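Local coordinates for putative periplasmic protein (Wolinella succinogenes, PDB 3KN3) that probably serves as a periplasmic solute-binding protein of an ABC-type transport system, perhaps for tungstate, with a periplasmic-binding-protein fold, and can bind glutathione, at residues Thr99-Ser102 and Val103-Phe107; Ile228-Glu231 and Lys232-Ala235; Ala46-Leu49 and Gly50-Cys53. One frame throughout, in Å; residues are numbered along the deposited sequence.

Contact 1 of 3, residues Thr99-Ser102 and Val103-Phe107; sequences TGMS and VAEAF
Ser102 and Glu105 meet where the irregular backbone of Thr99-Ser102, which bends at Gly100 with its positive phi, enters the first turn of helix 103-113, whose opening bond runs from Ala106 N to Ser102 O at 3.0 Å. The serine stands at the N-cap. Its OG, set between the backbone N and the carbonyl carbon (chi1 64°), faces into the turn and accepts a hydrogen bond from Glu105 N at 3.0 Å. The return bond comes from the glutamate: its CG lies beside its own backbone N and its chain runs back past the serine, so that CG comes within 3.2 Å of Ser102 OG. The carboxylate then takes Ser102 N on OE1, 3.0 Å away and almost straight at 168°. The amide is met on the anti side of OE1, somewhat out of the carboxylate plane. These reciprocal bonds define a capping box, the textbook way of occupying amides that a helix start leaves without carbonyl partners. The carboxylate would also sit favourably near the positive end of the helix dipole. Val103 N is held separately, by Asp196. Met101, a selenomethionine, crosses the glutamate obliquely, its CB 3.8 Å from Glu105 OE1, before its extended chain leads away. On the buried side of the helix Val103 turns from the cap towards Val133 and Leu193, with CG1 3.7 Å above one face of the Phe107 ring, near its rim. The Phe107 ring also meets Trp134, and Ala106 packs on Leu193.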
ATOM      1  N   THR A  99     -21.023  12.181  -0.584  1.00 34.01           N
ATOM      2  CA  THR A  99     -21.766  10.966  -0.912  1.00 35.83           C
ATOM      3  C   THR A  99     -22.036  10.842  -2.425  1.00 35.31           C
ATOM      4  O   THR A  99     -22.451  11.801  -3.086  1.00 28.06           O
ATOM      5  CB  THR A  99     -23.077  10.847  -0.116  1.00 36.78           C
ATOM      6  OG1 THR A  99     -23.899  11.977  -0.398  1.00 39.90           O
ATOM      7  CG2 THR A  99     -22.792  10.805   1.378  1.00 36.39           C
ATOM      8  N   GLY A 100     -21.769   9.656  -2.969  1.00 29.80           N
ATOM      9  CA  GLY A 100     -21.969   9.417  -4.383  1.00 29.36           C
ATOM     10  C   GLY A 100     -20.816   9.873  -5.258  1.00 30.75           C
ATOM     11  O   GLY A 100     -20.789   9.571  -6.440  1.00 34.49           O
HETATM   12  N   MSE A 101     -19.850  10.590  -4.692  1.00 30.59           N
HETATM   13  CA  MSE A 101     -18.797  11.160  -5.527  1.00 24.42           C
HETATM   14  C   MSE A 101     -17.575  10.276  -5.743  1.00 20.81           C
HETATM   15  O   MSE A 101     -17.237   9.438  -4.916  1.00 21.84           O
HETATM   16  CB  MSE A 101     -18.377  12.508  -4.993  1.00 23.98           C
HETATM   17  CG  MSE A 101     -19.449  13.559  -5.113  1.00 29.49           C
HETATM   18 SE   MSE A 101     -18.718  15.277  -4.495  1.00 54.88          SE
HETATM   19  CE  MSE A 101     -20.388  16.256  -4.216  1.00 32.06           C
ATOM     20  N   SER A 102     -16.940  10.446  -6.894  1.00 19.06           N
ATOM     21  CA  SER A 102     -15.627   9.861  -7.121  1.00 20.82           C
ATOM     22  C   SER A 102     -14.576  10.672  -6.326  1.00 23.75           C
ATOM     23  O   SER A 102     -14.864  11.762  -5.839  1.00 28.52           O
ATOM     24  CB  SER A 102     -15.302   9.919  -8.606  1.00 17.66           C
ATOM     25  OG  SER A 102     -15.199  11.272  -9.031  1.00 27.85           O
ATOM     26  N   VAL A 103     -13.359  10.154  -6.226  1.00 24.48           N
ATOM     27  CA  VAL A 103     -12.270  10.888  -5.586  1.00 29.65           C
ATOM     28  C   VAL A 103     -11.949  12.127  -6.385  1.00 29.68           C
ATOM     29  O   VAL A 103     -11.705  13.197  -5.831  1.00 29.66           O
ATOM     30  CB  VAL A 103     -10.984  10.051  -5.456  1.00 32.92           C
ATOM     31  CG1 VAL A 103      -9.902  10.869  -4.800  1.00 35.98           C
ATOM     32  CG2 VAL A 103     -11.250   8.842  -4.633  1.00 33.35           C
ATOM     33  N   ALA A 104     -11.960  11.994  -7.702  1.00 31.14           N
ATOM     34  CA  ALA A 104     -11.683  13.157  -8.519  1.00 26.31           C
ATOM     35  C   ALA A 104     -12.706  14.273  -8.240  1.00 33.18           C
ATOM     36  O   ALA A 104     -12.324  15.433  -8.085  1.00 38.75           O
ATOM     37  CB  ALA A 104     -11.625  12.787  -9.977  1.00 17.97           C
ATOM     38  N   GLU A 105     -13.991  13.924  -8.152  1.00 30.69           N
ATOM     39  CA  GLU A 105     -15.038  14.922  -7.913  1.00 28.70           C
ATOM     40  C   GLU A 105     -14.899  15.558  -6.539  1.00 32.28           C
ATOM     41  O   GLU A 105     -15.082  16.765  -6.391  1.00 29.93           O
ATOM     42  CB  GLU A 105     -16.449  14.325  -8.063  1.00 25.73           C
ATOM     43  CG  GLU A 105     -16.832  13.984  -9.509  1.00 24.36           C
ATOM     44  CD  GLU A 105     -18.129  13.173  -9.627  1.00 27.39           C
ATOM     45  OE1 GLU A 105     -18.417  12.317  -8.763  1.00 27.76           O
ATOM     46  OE2 GLU A 105     -18.866  13.398 -10.598  1.00 29.27           O
ATOM     47  N   ALA A 106     -14.585  14.734  -5.541  1.00 29.07           N
ATOM     48  CA  ALA A 106     -14.383  15.216  -4.186  1.00 24.70           C
ATOM     49  C   ALA A 106     -13.171  16.152  -4.092  1.00 24.28           C
ATOM     50  O   ALA A 106     -13.264  17.215  -3.497  1.00 24.90           O
ATOM     51  CB  ALA A 106     -14.230  14.061  -3.241  1.00 27.50           C
ATOM     52  N   PHE A 107     -12.045  15.756  -4.676  1.00 20.42           N
ATOM     53  CA  PHE A 107     -10.865  16.608  -4.653  1.00 28.74           C
ATOM     54  C   PHE A 107     -11.099  17.960  -5.337  1.00 36.79           C
ATOM     55  O   PHE A 107     -10.690  18.996  -4.811  1.00 35.12           O
ATOM     56  CB  PHE A 107      -9.638  15.901  -5.227  1.00 20.20           C
ATOM     57  CG  PHE A 107      -8.965  14.979  -4.255  1.00 26.12           C
ATOM     58  CD1 PHE A 107      -9.689  14.395  -3.220  1.00 26.93           C
ATOM     59  CD2 PHE A 107      -7.619  14.667  -4.389  1.00 23.77           C
ATOM     60  CE1 PHE A 107      -9.085  13.540  -2.338  1.00 27.08           C
ATOM     61  CE2 PHE A 107      -7.003  13.788  -3.516  1.00 20.84           C
ATOM     62  CZ  PHE A 107      -7.729  13.237  -2.475  1.00 28.38           C
TER

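Contact 2 of 3, residues Ile228-Glu231 and Lys232-Ala235; sequences IVSE and KMQA
Ile228 and Gln234 are joined across an interruption of the helical path: helix 218-229 ends, Ser230 leaves helical geometry, and helix 231-238 starts at once with Ser230 as its N-cap. Gln234 N to Ser230 O and Ala235 N to Glu231 O, both 2.7 Å, build the new first turn. The Gln234 side chain then reaches back over the junction. With its CG beside the backbone N and a bend at chi2 (-53°), it passes Val229 O, 3.1 Å from CG, and brings NE2 to Ile228 O at 2.8 Å. The oxygen Ile228 O lies in the plane of the glutamine amide, whereas the donor is tilted 33° from the carbonyl plane. Glu231, also bent, crosses Gln234 at about a right angle, its OE2 3.7 Å from Gln234 CB, with the carboxylate and amide planes nearly perpendicular. Selenomethionine Met233 has its CB against Ser230 O and Ile228 O, while its far end leads away. Lys232 forms a salt bridge with Asp31 of helix 20-32, and Ser230 OG is hydrogen-bonded to Trp227 O. The glutamine amide thus donates to a carbonyl in the last turn of the first helix, which should limit its rotation and tie the helices together across the junction at Ser230.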
ATOM      1  N   ILE A 228      -1.156 -17.321  -5.800  1.00 29.47           N
ATOM      2  CA  ILE A 228      -1.685 -15.993  -5.526  1.00 36.47           C
ATOM      3  C   ILE A 228      -2.629 -15.506  -6.637  1.00 44.57           C
ATOM      4  O   ILE A 228      -3.706 -14.974  -6.398  1.00 47.24           O
ATOM      5  CB  ILE A 228      -0.518 -15.010  -5.426  1.00 35.64           C
ATOM      6  CG1 ILE A 228       0.204 -15.178  -4.085  1.00 30.97           C
ATOM      7  CG2 ILE A 228      -0.998 -13.591  -5.649  1.00 37.24           C
ATOM      8  CD1 ILE A 228      -0.497 -14.519  -2.928  1.00 27.53           C
ATOM      9  N   VAL A 229      -2.208 -15.718  -7.866  1.00 44.68           N
ATOM     10  CA  VAL A 229      -2.933 -15.246  -9.020  1.00 43.75           C
ATOM     11  C   VAL A 229      -4.193 -16.082  -9.299  1.00 53.72           C
ATOM     12  O   VAL A 229      -5.113 -15.616  -9.970  1.00 57.54           O
ATOM     13  CB  VAL A 229      -1.971 -15.259 -10.213  1.00 37.57           C
ATOM     14  CG1 VAL A 229      -2.559 -15.986 -11.387  1.00 36.00           C
ATOM     15  CG2 VAL A 229      -1.504 -13.848 -10.538  1.00 30.57           C
ATOM     16  N   SER A 230      -4.242 -17.302  -8.756  1.00 54.51           N
ATOM     17  CA  SER A 230      -5.370 -18.219  -8.976  1.00 53.19           C
ATOM     18  C   SER A 230      -6.693 -17.652  -8.477  1.00 57.95           C
ATOM     19  O   SER A 230      -6.736 -16.940  -7.465  1.00 52.34           O
ATOM     20  CB  SER A 230      -5.122 -19.584  -8.314  1.00 46.34           C
ATOM     21  OG  SER A 230      -5.674 -19.642  -7.007  1.00 43.78           O
ATOM     22  N   GLU A 231      -7.774 -17.997  -9.172  1.00 62.35           N
ATOM     23  CA  GLU A 231      -9.081 -17.425  -8.863  1.00 68.77           C
ATOM     24  C   GLU A 231      -9.455 -17.624  -7.393  1.00 61.99           C
ATOM     25  O   GLU A 231      -9.873 -16.677  -6.709  1.00 55.31           O
ATOM     26  CB  GLU A 231     -10.170 -17.985  -9.787  1.00 78.41           C
ATOM     27  CG  GLU A 231     -11.436 -17.137  -9.801  1.00 87.17           C
ATOM     28  CD  GLU A 231     -11.131 -15.641  -9.907  1.00 94.33           C
ATOM     29  OE1 GLU A 231     -10.584 -15.212 -10.950  1.00 96.08           O
ATOM     30  OE2 GLU A 231     -11.433 -14.897  -8.945  1.00 94.06           O
ATOM     31  N   LYS A 232      -9.283 -18.851  -6.907  1.00 54.01           N
ATOM     32  CA  LYS A 232      -9.610 -19.141  -5.523  1.00 50.18           C
ATOM     33  C   LYS A 232      -8.984 -18.103  -4.592  1.00 46.63           C
ATOM     34  O   LYS A 232      -9.644 -17.577  -3.699  1.00 49.95           O
ATOM     35  CB  LYS A 232      -9.151 -20.545  -5.138  1.00 52.84           C
ATOM     36  CG  LYS A 232      -9.467 -20.903  -3.691  1.00 57.16           C
ATOM     37  CD  LYS A 232      -8.455 -21.884  -3.128  1.00 60.93           C
ATOM     38  CE  LYS A 232      -8.609 -22.009  -1.626  1.00 66.92           C
ATOM     39  NZ  LYS A 232      -7.579 -22.911  -1.046  1.00 69.05           N
HETATM   40  N   MSE A 233      -7.710 -17.809  -4.820  1.00 42.53           N
HETATM   41  CA  MSE A 233      -6.972 -16.881  -3.970  1.00 46.13           C
HETATM   42  C   MSE A 233      -7.225 -15.421  -4.334  1.00 41.73           C
HETATM   43  O   MSE A 233      -7.238 -14.552  -3.466  1.00 41.85           O
HETATM   44  CB  MSE A 233      -5.473 -17.200  -3.999  1.00 50.29           C
HETATM   45  CG  MSE A 233      -5.131 -18.514  -3.314  1.00 53.39           C
HETATM   46 SE   MSE A 233      -5.728 -18.510  -1.447  1.00 68.53          SE
HETATM   47  CE  MSE A 233      -5.636 -20.412  -1.059  1.00223.55           C
ATOM     48  N   GLN A 234      -7.410 -15.149  -5.616  1.00 44.16           N
ATOM     49  CA  GLN A 234      -7.904 -13.844  -6.027  1.00 52.11           C
ATOM     50  C   GLN A 234      -9.173 -13.514  -5.237  1.00 55.17           C
ATOM     51  O   GLN A 234      -9.219 -12.535  -4.492  1.00 51.18           O
ATOM     52  CB  GLN A 234      -8.169 -13.819  -7.537  1.00 53.02           C
ATOM     53  CG  GLN A 234      -6.899 -13.647  -8.357  1.00 55.11           C
ATOM     54  CD  GLN A 234      -6.102 -12.430  -7.910  1.00 58.89           C
ATOM     55  OE1 GLN A 234      -6.511 -11.290  -8.137  1.00 60.72           O
ATOM     56  NE2 GLN A 234      -4.967 -12.665  -7.261  1.00 56.20           N
ATOM     57  N   ALA A 235     -10.188 -14.362  -5.375  1.00 62.62           N
ATOM     58  CA  ALA A 235     -11.444 -14.183  -4.650  1.00 67.55           C
ATOM     59  C   ALA A 235     -11.257 -14.232  -3.130  1.00 69.38           C
ATOM     60  O   ALA A 235     -11.929 -13.524  -2.383  1.00 75.41           O
ATOM     61  CB  ALA A 235     -12.458 -15.226  -5.092  1.00 69.93           C
TER

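Contact 3 of 3, residues Ala46-Leu49 and Gly50-Cys53; sequences ALKL and GENC
Asn52 and Lys48 meet at the C-terminal end of helix 43-51, which closes in a Schellman motif: Cys53 adopts a positive phi (66°) and two bonds lead back into the last turn. The side chains here meet backbone more than one another. Lys48 O receives Asn52 N at 2.9 Å, the donor tilted 28° from the carbonyl plane. The same oxygen also touches Glu51 CB at 3.4 Å and Asn52 CB at 3.3 Å, from directions roughly at right angles. Glu51 then runs outward as an extended chain, its CG anti to the backbone N (chi1 -174°), and its OE1 draws only loosely near Lys48 CG. Asn52 takes the other course, with CG beside its backbone N, which places the face of the amide in front of Lys48 O, CG 3.3 Å away. Leu49 stays close to the helix at its base, CB 3.2 Å from Gly50 N, while its side chain touches Asp54. One turn back, Leu47 lies on Val58 and Val60 of strand 57-60, close to the glutathione-binding residue Thr43, and Ala46 also packs on Val60. The same Cys53 is joined through SG to Cys213 by a disulfide, tying the helix end to a part of the chain distant in sequence. In the final turn Cys53 N donates to Gly50 O at 3.2 Å.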
ATOM      1  N   ALA A  46      15.706  -4.947   0.297  1.00 23.46           N
ATOM      2  CA  ALA A  46      14.862  -6.062  -0.125  1.00 27.56           C
ATOM      3  C   ALA A  46      15.157  -6.376  -1.585  1.00 34.77           C
ATOM      4  O   ALA A  46      15.374  -7.534  -1.947  1.00 31.58           O
ATOM      5  CB  ALA A  46      13.382  -5.763   0.078  1.00 22.10           C
ATOM      6  N   LEU A  47      15.195  -5.336  -2.416  1.00 35.42           N
ATOM      7  CA  LEU A  47      15.536  -5.522  -3.821  1.00 28.18           C
ATOM      8  C   LEU A  47      16.974  -5.997  -3.997  1.00 30.40           C
ATOM      9  O   LEU A  47      17.243  -6.893  -4.808  1.00 33.34           O
ATOM     10  CB  LEU A  47      15.293  -4.248  -4.614  1.00 21.71           C
ATOM     11  CG  LEU A  47      13.843  -3.774  -4.507  1.00 25.37           C
ATOM     12  CD1 LEU A  47      13.721  -2.426  -5.169  1.00 24.83           C
ATOM     13  CD2 LEU A  47      12.853  -4.787  -5.134  1.00 25.28           C
ATOM     14  N   LYS A  48      17.889  -5.418  -3.223  1.00 28.62           N
ATOM     15  CA  LYS A  48      19.293  -5.790  -3.324  1.00 32.54           C
ATOM     16  C   LYS A  48      19.459  -7.287  -3.014  1.00 27.19           C
ATOM     17  O   LYS A  48      20.327  -7.946  -3.571  1.00 23.14           O
ATOM     18  CB  LYS A  48      20.175  -4.899  -2.441  1.00 36.69           C
ATOM     19  CG  LYS A  48      21.637  -4.839  -2.872  1.00 47.37           C
ATOM     20  CD  LYS A  48      22.384  -3.672  -2.221  1.00 60.53           C
ATOM     21  CE  LYS A  48      22.437  -3.795  -0.690  1.00 69.18           C
ATOM     22  NZ  LYS A  48      23.310  -2.767  -0.026  1.00 61.52           N
ATOM     23  N   LEU A  49      18.581  -7.826  -2.175  1.00 24.32           N
ATOM     24  CA  LEU A  49      18.674  -9.230  -1.794  1.00 28.61           C
ATOM     25  C   LEU A  49      18.354 -10.124  -2.987  1.00 26.86           C
ATOM     26  O   LEU A  49      18.988 -11.164  -3.190  1.00 29.71           O
ATOM     27  CB  LEU A  49      17.771  -9.550  -0.601  1.00 26.57           C
ATOM     28  CG  LEU A  49      18.348  -9.226   0.779  1.00 25.63           C
ATOM     29  CD1 LEU A  49      17.275  -9.253   1.861  1.00 19.50           C
ATOM     30  CD2 LEU A  49      19.439 -10.230   1.100  1.00 30.53           C
ATOM     31  N   GLY A  50      17.385  -9.697  -3.784  1.00 21.25           N
ATOM     32  CA  GLY A  50      17.074 -10.384  -5.014  1.00 28.34           C
ATOM     33  C   GLY A  50      18.164 -10.174  -6.050  1.00 32.33           C
ATOM     34  O   GLY A  50      18.454 -11.054  -6.858  1.00 32.04           O
ATOM     35  N   GLU A  51      18.766  -8.994  -6.031  1.00 36.68           N
ATOM     36  CA  GLU A  51      19.718  -8.631  -7.060  1.00 37.67           C
ATOM     37  C   GLU A  51      20.905  -9.556  -6.895  1.00 36.69           C
ATOM     38  O   GLU A  51      21.512 -10.008  -7.866  1.00 33.30           O
ATOM     39  CB  GLU A  51      20.143  -7.168  -6.887  1.00 40.67           C
ATOM     40  CG  GLU A  51      21.030  -6.624  -7.995  1.00 45.36           C
ATOM     41  CD  GLU A  51      21.568  -5.229  -7.689  1.00 52.85           C
ATOM     42  OE1 GLU A  51      20.835  -4.421  -7.076  1.00 54.48           O
ATOM     43  OE2 GLU A  51      22.726  -4.933  -8.070  1.00 50.72           O
ATOM     44  N   ASN A  52      21.196  -9.861  -5.636  1.00 36.57           N
ATOM     45  CA  ASN A  52      22.383 -10.605  -5.250  1.00 32.79           C
ATOM     46  C   ASN A  52      22.169 -12.126  -5.174  1.00 33.87           C
ATOM     47  O   ASN A  52      23.054 -12.856  -4.740  1.00 27.19           O
ATOM     48  CB  ASN A  52      22.859 -10.105  -3.886  1.00 33.79           C
ATOM     49  CG  ASN A  52      23.493  -8.725  -3.944  1.00 38.54           C
ATOM     50  OD1 ASN A  52      23.454  -8.036  -4.968  1.00 44.16           O
ATOM     51  ND2 ASN A  52      24.086  -8.315  -2.834  1.00 32.43           N
ATOM     52  N   CYS A  53      20.990 -12.598  -5.565  1.00 32.28           N
ATOM     53  CA  CYS A  53      20.696 -14.027  -5.510  1.00 31.02           C
ATOM     54  C   CYS A  53      20.640 -14.587  -4.073  1.00 26.80           C
ATOM     55  O   CYS A  53      21.042 -15.729  -3.820  1.00 24.02           O
ATOM     56  CB  CYS A  53      21.698 -14.828  -6.365  1.00 25.77           C
ATOM     57  SG  CYS A  53      21.970 -14.168  -8.037  1.00 43.96           S
TER

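Overall arrangement
All three contacts are local, partly buried and at helix ends. Contact 1 caps a helix start by reciprocal bonds; contact 2 bridges the end of one helix and the start of the next with a glutamine amide; contact 3 closes a helix mainly through its backbone, with a disulfide at its capping residue. Contact 1 packs against strand 190-193 of the five-stranded sheet, whereas contacts 2 and 3 adjoin strands 78-82 and 57-60 of the six-stranded one. Contacts 1 and 3 lie on opposite sides of the chain centre. Contact 3 approaches Thr12 and Thr43 of the glutathione site; the Ile228 side chain of contact 2 is about 9 Å from that of its Tyr203; contact 1 is remote.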